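Local coordinates for putative branched-chain amino acid transport system substrate-binding protein (Rhodopseudomonas palustris, PDB 4F8J), which probably captures a small carboxylate ligand, here 4'-hydroxycinnamic acid, between two lobes for delivery to an ABC-type membrane transporter, at residues G142-Y147 against R171-D176; P206-R211 against R232-S237; P116-I121 against Y341-R346. All coordinates share one frame; numbering follows the deposited sequence. Where two conformers were deposited one is given.

How the interactions relate
Read from the N terminus, the chain first reaches residues 116-121, whose partner comes some 220 residues later: interaction 3 is closed by 341-346, tying the lead-in of helix 119-132 to the loop before strand 349-354, and the loop it spans encloses both other contacts. Inside it, interaction 1 opens at 142-147 and closes at 171-176, completing a beta-alpha-beta unit; interaction 2 follows in series, from 206-211 to 232-237, joining helices 200-212 and 229-234. Phe172 of interaction 1 packs on Pro206 of interaction 2, linking the strand end and helix 200-212 directly. Interactions 1 and 3 do not touch each other, but both meet the bound 4'-hydroxycinnamic acid.

Interaction 1: residues G142-Y147 against R171-D176; sequences GYSDSY and RFARPD. With HC4 (4'-hydroxycinnamic acid), chain E; SO4 (sulfate ion), chain I.
Arg171 and Gly142 are bridged in parallel at the carboxyl ends of strands 165-172 and 137-143, where a beta-alpha-beta unit delivers its loops to the ligand site. The Arg171 chain bends at its second torsion (chi2 -57°), and NH1 reaches Tyr143 O at 2.9 Å, with the oxygen lying in the guanidinium plane; salt bridges also tie NH1 to Asp149 and NE to Glu169. At Phe172 the backbone binds twice, through N to Gly142 O and through O to Ser144 N. Its ring receives the edge of Tyr143 on one face in an offset edge-to-face pair, centroids 5.5 Å apart and planes at 64°, while Ala202 and Pro206 of helix 200-212 also pack on Phe172. Ala173 opens a type I turn ending at Asp176, whose OD2 accepts from Ala173 N. Out of this turn comes Arg174, its chain extended from CG to NE across the Tyr143 ring. CG sits over the ring centre, 3.7 Å from the centroid, as a CH-pi contact, and farther along Tyr143 CE2 lies over the guanidinium face. Asp145 OD2 is gripped side-on by two nitrogens, NE at 2.7 Å and NH1 at 3.0 Å, with that oxygen in the guanidinium plane. NH1 then gives a bond to HC4 O1 (2.8 Å) and NH2 one to HC4 O2 (2.9 Å), a two-pronged hold on the carboxylate. Tyr147, its hydroxyl bonded to Thr222, lays a ring face against HC4 C2. Asp145 is thus a second-shell residue: together with the Tyr143 face it fixes the rotation of the guanidinium, and its negative charge probably partly balances the arginine, while NH1 and NH2 remain directed at the ligand carboxylate.

Interaction 2: residues P206-R211 against R232-S237; sequences PQTSLR and RIAGKS. With SO4 (sulfate ion), chain G.
Ser237, Thr208 and Gln207 carry most of this contact, in which helix 200-212 meets the end of helix 229-234 and the turn that follows. Each helix leads into a parallel strand of one sheet (218-221 and 242-245), so this is packing between neighbouring helices of one lobe. Ser237 lies closest along the backbone to Thr208, their CA atoms 5.5 Å apart, and its CB and OG rest on Arg211 CB. Thr208 contributes its methyl: CG2 is set 3.5 Å from Ala234 CA. Its hydroxyl turns back to the helix backbone, toward Ala204 and Leu205. With CG anti to the backbone N (chi1 -169°) and a bend at the next torsion, Gln207 brings CG against Ala234 CB and its amide to Ser237 O. That bond, from NE2, is 2.9 Å long and nearly straight at 169°; the acceptor lies in the amide plane. OE1 accepts a hydrogen bond from Gln221 NE2. A water adds a second grip on Ser237 O, donating to it at 3.0 Å while accepting from Arg211 NE, whose guanidinium also binds Gly217 and Tyr215. Two donors therefore satisfy one carbonyl just beyond a helix end, and small apolar groups fill the interface beside it.

Interaction 3: residues P116-I121 against Y341-R346; sequences PQPIPI and YGLDDR. With HC4 (4'-hydroxycinnamic acid), chain E.
Tyr341 lays one face of its ring over Pro118, and this CH-pi packing of a flat side chain on a proline is the centre of the contact. A first torsion of -81° sets CG anti to the carbonyl carbon, and a second near 84° turns the ring so that Pro118 CB comes beneath it, 3.8 Å from the centroid and 17° off the normal, displaced toward the rim on the side of CD2. The ring edge meets Pro116 O in its plane, with CD2 at 3.1 Å. The hydroxyl bonds to Leu102 O, and a water that accepts from Ile119 N, at the start of helix 119-132, donates to Tyr341 OH at 3.2 Å. A phenylalanine here would probably leave Leu102 O and that water without the hydroxyl they share. Leu343 sends one branch inward: CD1 lies 3.9 Å from Gln117 CA and close to its CG, and also approaches Pro118 CD. The amide oxygen of Gln117 is taken by Gln282, a residue that also binds the ligand. Farther along, Ile121 puts CD1 3.5 Å from Leu343 O and against Leu343 CB. On the ligand side of 116-121, Pro116 CB touches HC4 O4' at 3.4 Å, so Pro116 also borders the phenol end of the ligand. The loop between strands 332-333 and 349-354 thus lies along the lead-in to helix 119-132, with Ile119 packed on Trp151 of helix 146-161, and Leu343 on Tyr333 of strand 332-333. Residues 116-121 come from strand 112-114 of one large sheet and 341-346 lead into strand 349-354 of the other, so the contact joins two passages between the lobes, consistent with a hinge region.

Interaction 1: residues G142-Y147 against R171-D176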
loop_
_atom_site.group_PDB
_atom_site.type_symbol
_atom_site.label_atom_id
_atom_site.label_comp_id
_atom_site.label_asym_id
_atom_site.label_seq_id
_atom_site.Cartn_x
_atom_site.Cartn_y
_atom_site.Cartn_z
ATOM N N GLY A 142 -13.803 -3.275 10.080
ATOM C CA GLY A 142 -13.159 -3.097 8.785
ATOM C C GLY A 142 -14.105 -3.193 7.612
ATOM O O GLY A 142 -15.313 -3.422 7.796
ATOM N N TYR A 143 -13.582 -3.004 6.414
ATOM C CA TYR A 143 -14.446 -3.015 5.229
ATOM C C TYR A 143 -15.114 -4.360 5.039
ATOM O O TYR A 143 -14.526 -5.410 5.319
ATOM C CB TYR A 143 -13.674 -2.733 3.954
ATOM C CG TYR A 143 -12.987 -1.394 3.873
ATOM C CD1 TYR A 143 -13.585 -0.243 4.364
ATOM C CD2 TYR A 143 -11.808 -1.264 3.177
ATOM C CE1 TYR A 143 -12.957 1.004 4.253
ATOM C CE2 TYR A 143 -11.158 -0.046 3.065
ATOM C CZ TYR A 143 -11.745 1.093 3.567
ATOM O OH TYR A 143 -11.128 2.327 3.447
ATOM N N SER A 144 -16.324 -4.310 4.470
ATOM C CA SER A 144 -17.024 -5.494 4.001
ATOM C C SER A 144 -16.606 -5.846 2.563
ATOM O O SER A 144 -17.437 -5.999 1.649
ATOM C CB SER A 144 -18.541 -5.251 4.070
ATOM O OG SER A 144 -18.858 -4.007 3.455
ATOM N N ASP A 145 -15.307 -5.968 2.324
ATOM C CA ASP A 145 -14.815 -6.381 1.017
ATOM C C ASP A 145 -13.477 -7.099 1.208
ATOM O O ASP A 145 -13.083 -7.374 2.346
ATOM C CB ASP A 145 -14.715 -5.167 0.074
ATOM C CG ASP A 145 -13.559 -4.224 0.392
ATOM O OD1 ASP A 145 -12.724 -4.473 1.285
ATOM O OD2 ASP A 145 -13.500 -3.192 -0.296
ATOM N N SER A 146 -12.793 -7.391 0.109
ATOM C CA SER A 146 -11.573 -8.206 0.142
ATOM C C SER A 146 -10.465 -7.699 1.064
ATOM O O SER A 146 -9.870 -8.494 1.779
ATOM C CB SER A 146 -11.006 -8.371 -1.259
ATOM O OG SER A 146 -9.973 -9.329 -1.246
ATOM N N TYR A 147 -10.201 -6.397 1.059
ATOM C CA TYR A 147 -9.215 -5.813 1.969
ATOM C C TYR A 147 -9.618 -6.032 3.435
ATOM O O TYR A 147 -8.797 -6.435 4.275
ATOM C CB TYR A 147 -9.001 -4.330 1.678
ATOM C CG TYR A 147 -7.965 -3.640 2.536
ATOM C CD1 TYR A 147 -6.628 -3.847 2.316
ATOM C CD2 TYR A 147 -8.324 -2.752 3.560
ATOM C CE1 TYR A 147 -5.669 -3.210 3.081
ATOM C CE2 TYR A 147 -7.368 -2.130 4.346
ATOM C CZ TYR A 147 -6.027 -2.369 4.097
ATOM O OH TYR A 147 -5.041 -1.774 4.822
ATOM N N ARG A 171 -18.375 -4.874 10.372
ATOM C CA ARG A 171 -17.965 -4.386 9.049
ATOM C C ARG A 171 -18.709 -3.115 8.641
ATOM O O ARG A 171 -19.781 -2.807 9.185
ATOM C CB ARG A 171 -18.159 -5.487 7.991
ATOM C CG ARG A 171 -17.385 -6.792 8.240
ATOM C CD ARG A 171 -15.865 -6.700 8.375
ATOM N NE ARG A 171 -15.361 -8.073 8.429
ATOM C CZ ARG A 171 -14.819 -8.754 7.413
ATOM N NH1 ARG A 171 -14.541 -8.185 6.243
ATOM N NH2 ARG A 171 -14.484 -10.031 7.583
ATOM N N PHE A 172 -18.120 -2.381 7.706
ATOM C CA PHE A 172 -18.754 -1.201 7.088
ATOM C C PHE A 172 -18.287 -1.096 5.659
ATOM O O PHE A 172 -17.325 -1.741 5.276
ATOM C CB PHE A 172 -18.510 0.105 7.866
ATOM C CG PHE A 172 -17.103 0.640 7.831
ATOM C CD1 PHE A 172 -16.107 0.076 8.619
ATOM C CD2 PHE A 172 -16.782 1.757 7.047
ATOM C CE1 PHE A 172 -14.839 0.619 8.629
ATOM C CE2 PHE A 172 -15.498 2.291 7.046
ATOM C CZ PHE A 172 -14.524 1.706 7.837
ATOM N N ALA A 173 -19.048 -0.380 4.844
ATOM C CA ALA A 173 -18.689 -0.175 3.451
ATOM C C ALA A 173 -17.938 1.131 3.277
ATOM O O ALA A 173 -18.169 2.116 3.992
ATOM C CB ALA A 173 -19.935 -0.193 2.563
ATOM N N ARG A 174 -17.043 1.133 2.296
ATOM C CA ARG A 174 -16.174 2.272 2.025
ATOM C C ARG A 174 -16.911 3.614 2.010
ATOM O O ARG A 174 -16.435 4.576 2.614
ATOM C CB ARG A 174 -15.436 2.068 0.688
ATOM C CG ARG A 174 -14.337 1.036 0.779
ATOM C CD ARG A 174 -13.832 0.630 -0.602
ATOM N NE ARG A 174 -12.945 -0.522 -0.481
ATOM C CZ ARG A 174 -11.615 -0.450 -0.343
ATOM N NH1 ARG A 174 -10.936 -1.559 -0.166
ATOM N NH2 ARG A 174 -10.998 0.731 -0.331
ATOM N N PRO A 175 -18.055 3.683 1.314
ATOM C CA PRO A 175 -18.742 4.989 1.237
ATOM C C PRO A 175 -19.498 5.418 2.514
ATOM O O PRO A 175 -19.988 6.563 2.596
ATOM C CB PRO A 175 -19.735 4.798 0.072
ATOM C CG PRO A 175 -19.417 3.481 -0.567
ATOM C CD PRO A 175 -18.761 2.663 0.513
ATOM N N ASP A 176 -19.638 4.530 3.488
ATOM C CA ASP A 176 -20.448 4.833 4.654
ATOM C C ASP A 176 -19.939 6.071 5.389
ATOM O O ASP A 176 -18.745 6.223 5.647
ATOM C CB ASP A 176 -20.490 3.668 5.652
ATOM C CG ASP A 176 -21.208 2.436 5.124
ATOM O OD1 ASP A 176 -21.822 2.490 4.038
ATOM O OD2 ASP A 176 -21.152 1.391 5.819
HETATM C C1 HC4 E . -7.624 -0.631 0.241
HETATM O O1 HC4 E . -8.136 -1.555 -0.408
HETATM O O2 HC4 E . -8.253 0.439 0.479
HETATM C C2 HC4 E . -6.234 -0.687 0.774
HETATM C C3 HC4 E . -5.440 0.358 0.546
HETATM C "C1'" HC4 E . -3.978 0.365 0.863
HETATM C "C2'" HC4 E . -3.405 -0.334 1.945
HETATM C "C3'" HC4 E . -2.031 -0.330 2.128
HETATM C "C4'" HC4 E . -1.170 0.358 1.295
HETATM C "C5'" HC4 E . -1.730 1.058 0.232
HETATM C "C6'" HC4 E . -3.101 1.038 0.049
HETATM O "O4'" HC4 E . 0.193 0.399 1.468
HETATM S S SO4 I . -10.867 -11.480 -4.561
HETATM O O1 SO4 I . -11.383 -11.660 -5.942
HETATM O O2 SO4 I . -9.627 -12.278 -4.387
HETATM O O3 SO4 I . -10.588 -10.043 -4.317
HETATM O O4 SO4 I . -11.885 -11.958 -3.592
#

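Interaction 2: residues P206-R211 against R232-S237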
loop_
_atom_site.group_PDB
_atom_site.type_symbol
_atom_site.label_atom_id
_atom_site.label_comp_id
_atom_site.label_asym_id
_atom_site.label_seq_id
_atom_site.Cartn_x
_atom_site.Cartn_y
_atom_site.Cartn_z
ATOM N N PRO A 206 -13.755 5.166 11.986
ATOM C CA PRO A 206 -13.806 4.460 13.245
ATOM C C PRO A 206 -12.920 5.069 14.311
ATOM O O PRO A 206 -13.264 4.952 15.496
ATOM C CB PRO A 206 -13.392 3.025 12.879
ATOM C CG PRO A 206 -13.646 2.906 11.423
ATOM C CD PRO A 206 -13.394 4.281 10.875
ATOM N N GLN A 207 -11.834 5.755 13.933
ATOM C CA GLN A 207 -10.978 6.361 14.972
ATOM C C GLN A 207 -11.749 7.415 15.764
ATOM O O GLN A 207 -11.758 7.364 16.991
ATOM C CB GLN A 207 -9.775 7.012 14.353
ATOM C CG GLN A 207 -8.706 7.434 15.346
ATOM C CD GLN A 207 -7.904 6.279 15.922
ATOM O OE1 GLN A 207 -7.693 5.243 15.283
ATOM N NE2 GLN A 207 -7.408 6.489 17.126
ATOM N N THR A 208 -12.407 8.331 15.049
ATOM C CA THR A 208 -13.185 9.389 15.684
ATOM C C THR A 208 -14.437 8.852 16.383
ATOM O O THR A 208 -14.709 9.181 17.538
ATOM C CB THR A 208 -13.566 10.528 14.693
ATOM O OG1 THR A 208 -14.299 10.025 13.572
ATOM C CG2 THR A 208 -12.324 11.192 14.173
ATOM N N SER A 209 -15.162 7.984 15.689
ATOM C CA SER A 209 -16.409 7.406 16.242
ATOM C C SER A 209 -16.146 6.606 17.548
ATOM O O SER A 209 -16.813 6.787 18.552
ATOM C CB SER A 209 -17.063 6.537 15.161
ATOM O OG SER A 209 -18.277 5.956 15.636
ATOM N N LEU A 210 -15.121 5.760 17.563
ATOM C CA LEU A 210 -14.780 5.052 18.793
ATOM C C LEU A 210 -14.452 5.983 19.974
ATOM O O LEU A 210 -14.929 5.785 21.080
ATOM C CB LEU A 210 -13.579 4.114 18.558
ATOM C CG LEU A 210 -13.916 2.836 17.775
ATOM C CD1 LEU A 210 -12.652 2.184 17.225
ATOM C CD2 LEU A 210 -14.690 1.881 18.697
ATOM N N ARG A 211 -13.623 6.996 19.739
ATOM C CA ARG A 211 -13.253 7.886 20.831
ATOM C C ARG A 211 -14.450 8.752 21.269
ATOM O O ARG A 211 -14.680 8.915 22.452
ATOM C CB ARG A 211 -12.029 8.730 20.475
ATOM C CG ARG A 211 -10.737 7.914 20.368
ATOM C CD ARG A 211 -10.433 7.115 21.619
ATOM N NE ARG A 211 -9.085 6.539 21.539
ATOM C CZ ARG A 211 -8.705 5.376 22.082
ATOM N NH1 ARG A 211 -7.463 4.943 21.898
ATOM N NH2 ARG A 211 -9.537 4.614 22.758
ATOM N N ARG A 232 -5.062 14.918 10.303
ATOM C CA ARG A 232 -5.881 16.079 9.906
ATOM C C ARG A 232 -7.346 15.776 10.187
ATOM O O ARG A 232 -8.068 16.604 10.771
ATOM C CB ARG A 232 -5.736 16.462 8.413
ATOM C CG ARG A 232 -6.319 17.849 8.110
ATOM C CD ARG A 232 -7.055 18.054 6.774
ATOM N NE ARG A 232 -6.331 17.582 5.595
ATOM C CZ ARG A 232 -6.448 18.092 4.368
ATOM N NH1 ARG A 232 -5.750 17.560 3.379
ATOM N NH2 ARG A 232 -7.240 19.122 4.125
ATOM N N ILE A 233 -7.790 14.590 9.781
ATOM C CA ILE A 233 -9.217 14.238 9.976
ATOM C C ILE A 233 -9.543 13.834 11.437
ATOM O O ILE A 233 -10.472 14.393 12.049
ATOM C CB ILE A 233 -9.658 13.135 9.024
ATOM C CG1 ILE A 233 -9.550 13.609 7.566
ATOM C CG2 ILE A 233 -11.074 12.702 9.325
ATOM C CD1 ILE A 233 -9.522 12.485 6.559
ATOM N N ALA A 234 -8.780 12.901 12.004
ATOM C CA ALA A 234 -9.081 12.358 13.354
ATOM C C ALA A 234 -8.742 13.299 14.486
ATOM O O ALA A 234 -9.305 13.177 15.573
ATOM C CB ALA A 234 -8.350 11.052 13.580
ATOM N N GLY A 235 -7.811 14.227 14.254
ATOM C CA GLY A 235 -7.406 15.173 15.289
ATOM C C GLY A 235 -6.989 14.492 16.587
ATOM O O GLY A 235 -6.193 13.532 16.570
ATOM N N LYS A 236 -7.518 14.998 17.699
ATOM C CA LYS A 236 -7.144 14.548 19.033
ATOM C C LYS A 236 -7.478 13.052 19.234
ATOM O O LYS A 236 -6.793 12.372 20.000
ATOM C CB LYS A 236 -7.787 15.438 20.119
ATOM C CG LYS A 236 -7.295 16.891 20.107
ATOM C CD LYS A 236 -7.991 17.796 21.125
ATOM C CE LYS A 236 -7.700 19.276 20.833
ATOM N NZ LYS A 236 -7.623 20.155 22.048
ATOM N N SER A 237 -8.508 12.554 18.545
ATOM C CA SER A 237 -8.856 11.124 18.581
ATOM C C SER A 237 -7.718 10.219 18.059
ATOM O O SER A 237 -7.649 9.032 18.395
ATOM C CB SER A 237 -10.146 10.856 17.785
ATOM O OG SER A 237 -11.206 11.665 18.233
HETATM S S SO4 G . -20.132 8.137 13.658
HETATM O O1 SO4 G . -19.289 9.125 12.964
HETATM O O2 SO4 G . -19.935 8.360 15.103
HETATM O O3 SO4 G . -21.558 8.373 13.327
HETATM O O4 SO4 G . -19.769 6.750 13.307
HETATM O O HOH W 1 -7.126 8.663 21.328
#

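Interaction 3: residues P116-I121 against Y341-R346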
loop_
_atom_site.group_PDB
_atom_site.type_symbol
_atom_site.label_atom_id
_atom_site.label_comp_id
_atom_site.label_asym_id
_atom_site.label_seq_id
_atom_site.Cartn_x
_atom_site.Cartn_y
_atom_site.Cartn_z
ATOM N N PRO A 116 2.820 -2.531 -1.978
ATOM C CA PRO A 116 2.467 -2.431 -0.534
ATOM C C PRO A 116 2.875 -3.649 0.250
ATOM O O PRO A 116 2.883 -4.764 -0.269
ATOM C CB PRO A 116 0.946 -2.276 -0.555
ATOM C CG PRO A 116 0.679 -1.700 -1.898
ATOM C CD PRO A 116 1.610 -2.408 -2.811
ATOM N N GLN A 117 3.160 -3.447 1.525
ATOM C CA GLN A 117 3.483 -4.548 2.380
ATOM C C GLN A 117 2.331 -5.546 2.481
ATOM O O GLN A 117 1.161 -5.145 2.576
ATOM C CB GLN A 117 3.842 -4.072 3.768
ATOM C CG GLN A 117 5.095 -3.188 3.841
ATOM C CD GLN A 117 4.881 -1.750 3.472
ATOM O OE1 GLN A 117 3.766 -1.310 3.182
ATOM N NE2 GLN A 117 5.982 -0.997 3.423
ATOM N N PRO A 118 2.647 -6.839 2.462
ATOM C CA PRO A 118 1.589 -7.830 2.608
ATOM C C PRO A 118 0.955 -7.744 3.992
ATOM O O PRO A 118 1.626 -7.413 4.985
ATOM C CB PRO A 118 2.300 -9.151 2.386
ATOM C CG PRO A 118 3.690 -8.909 2.764
ATOM C CD PRO A 118 3.974 -7.468 2.448
ATOM N N ILE A 119 -0.332 -8.015 4.029
ATOM C CA ILE A 119 -1.080 -7.911 5.274
ATOM C C ILE A 119 -0.413 -8.651 6.442
ATOM O O ILE A 119 -0.243 -8.053 7.514
ATOM C CB ILE A 119 -2.590 -8.249 5.071
ATOM C CG1 ILE A 119 -3.336 -7.031 4.535
ATOM C CG2 ILE A 119 -3.241 -8.699 6.384
ATOM C CD1 ILE A 119 -2.827 -6.483 3.236
ATOM N N PRO A 120 0.047 -9.899 6.263
ATOM C CA PRO A 120 0.652 -10.572 7.431
ATOM C C PRO A 120 1.880 -9.931 8.053
ATOM O O PRO A 120 2.062 -10.067 9.276
ATOM C CB PRO A 120 0.943 -11.967 6.930
ATOM C CG PRO A 120 -0.082 -12.171 5.853
ATOM C CD PRO A 120 -0.171 -10.838 5.154
ATOM N N ILE A 121 2.697 -9.229 7.273
ATOM C CA ILE A 121 3.845 -8.537 7.851
ATOM C C ILE A 121 3.301 -7.419 8.765
ATOM O O ILE A 121 3.820 -7.155 9.837
ATOM C CB ILE A 121 4.774 -7.991 6.732
ATOM C CG1 ILE A 121 5.537 -9.164 6.108
ATOM C CG2 ILE A 121 5.767 -6.940 7.263
ATOM C CD1 ILE A 121 6.548 -8.733 5.035
ATOM N N TYR A 341 5.187 -10.436 -3.233
ATOM C CA TYR A 341 5.401 -9.241 -2.439
ATOM C C TYR A 341 6.888 -9.029 -2.159
ATOM O O TYR A 341 7.393 -7.923 -2.266
ATOM C CB TYR A 341 4.635 -9.357 -1.151
ATOM C CG TYR A 341 3.180 -9.029 -1.268
ATOM C CD1 TYR A 341 2.273 -9.974 -1.674
ATOM C CD2 TYR A 341 2.722 -7.774 -0.935
ATOM C CE1 TYR A 341 0.899 -9.672 -1.748
ATOM C CE2 TYR A 341 1.382 -7.456 -0.992
ATOM C CZ TYR A 341 0.478 -8.419 -1.399
ATOM O OH TYR A 341 -0.859 -8.061 -1.415
ATOM N N GLY A 342 7.583 -10.089 -1.768
ATOM C CA GLY A 342 9.041 -10.055 -1.687
ATOM C C GLY A 342 9.671 -9.265 -0.567
ATOM O O GLY A 342 10.810 -8.880 -0.717
ATOM N N LEU A 343 8.941 -9.048 0.526
ATOM C CA LEU A 343 9.378 -8.149 1.583
ATOM C C LEU A 343 9.604 -8.876 2.896
ATOM O O LEU A 343 9.143 -9.998 3.095
ATOM C CB LEU A 343 8.377 -7.029 1.770
ATOM C CG LEU A 343 8.235 -6.000 0.638
ATOM C CD1 LEU A 343 7.010 -5.077 0.857
ATOM C CD2 LEU A 343 9.522 -5.193 0.481
ATOM N N ASP A 344 10.337 -8.205 3.769
ATOM C CA ASP A 344 10.679 -8.730 5.078
ATOM C C ASP A 344 10.606 -7.616 6.125
ATOM O O ASP A 344 9.955 -6.577 5.896
ATOM C CB ASP A 344 12.019 -9.465 5.017
ATOM C CG ASP A 344 13.260 -8.548 4.813
ATOM O OD1 ASP A 344 13.206 -7.302 4.873
ATOM O OD2 ASP A 344 14.356 -9.140 4.651
ATOM N N ASP A 345 11.240 -7.811 7.277
ATOM C CA ASP A 345 11.101 -6.821 8.352
ATOM C C ASP A 345 11.620 -5.439 8.055
ATOM O O ASP A 345 11.270 -4.509 8.775
ATOM C CB ASP A 345 11.858 -7.285 9.615
ATOM C CG ASP A 345 11.173 -8.403 10.358
ATOM O OD1 ASP A 345 10.062 -8.846 10.004
ATOM O OD2 ASP A 345 11.793 -8.820 11.366
ATOM N N ARG A 346 12.465 -5.288 7.048
ATOM C CA ARG A 346 12.994 -3.986 6.645
ATOM C C ARG A 346 11.875 -3.129 6.052
ATOM O O ARG A 346 12.092 -1.942 5.826
ATOM C CB ARG A 346 14.143 -4.137 5.631
ATOM C CG ARG A 346 15.376 -4.750 6.271
ATOM C CD ARG A 346 16.457 -5.042 5.262
ATOM N NE ARG A 346 16.062 -6.175 4.441
ATOM C CZ ARG A 346 16.787 -6.677 3.456
ATOM N NH1 ARG A 346 16.336 -7.746 2.781
ATOM N NH2 ARG A 346 17.976 -6.141 3.159
HETATM C C1 HC4 E . -7.624 -0.631 0.241
HETATM O O1 HC4 E . -8.136 -1.555 -0.408
HETATM O O2 HC4 E . -8.253 0.439 0.479
HETATM C C2 HC4 E . -6.234 -0.687 0.774
HETATM C C3 HC4 E . -5.440 0.358 0.546
HETATM C "C1'" HC4 E . -3.978 0.365 0.863
HETATM C "C2'" HC4 E . -3.405 -0.334 1.945
HETATM C "C3'" HC4 E . -2.031 -0.330 2.128
HETATM C "C4'" HC4 E . -1.170 0.358 1.295
HETATM C "C5'" HC4 E . -1.730 1.058 0.232
HETATM C "C6'" HC4 E . -3.101 1.038 0.049
HETATM O "O4'" HC4 E . 0.193 0.399 1.468
HETATM O O HOH W 2 -1.580 -8.928 1.558
#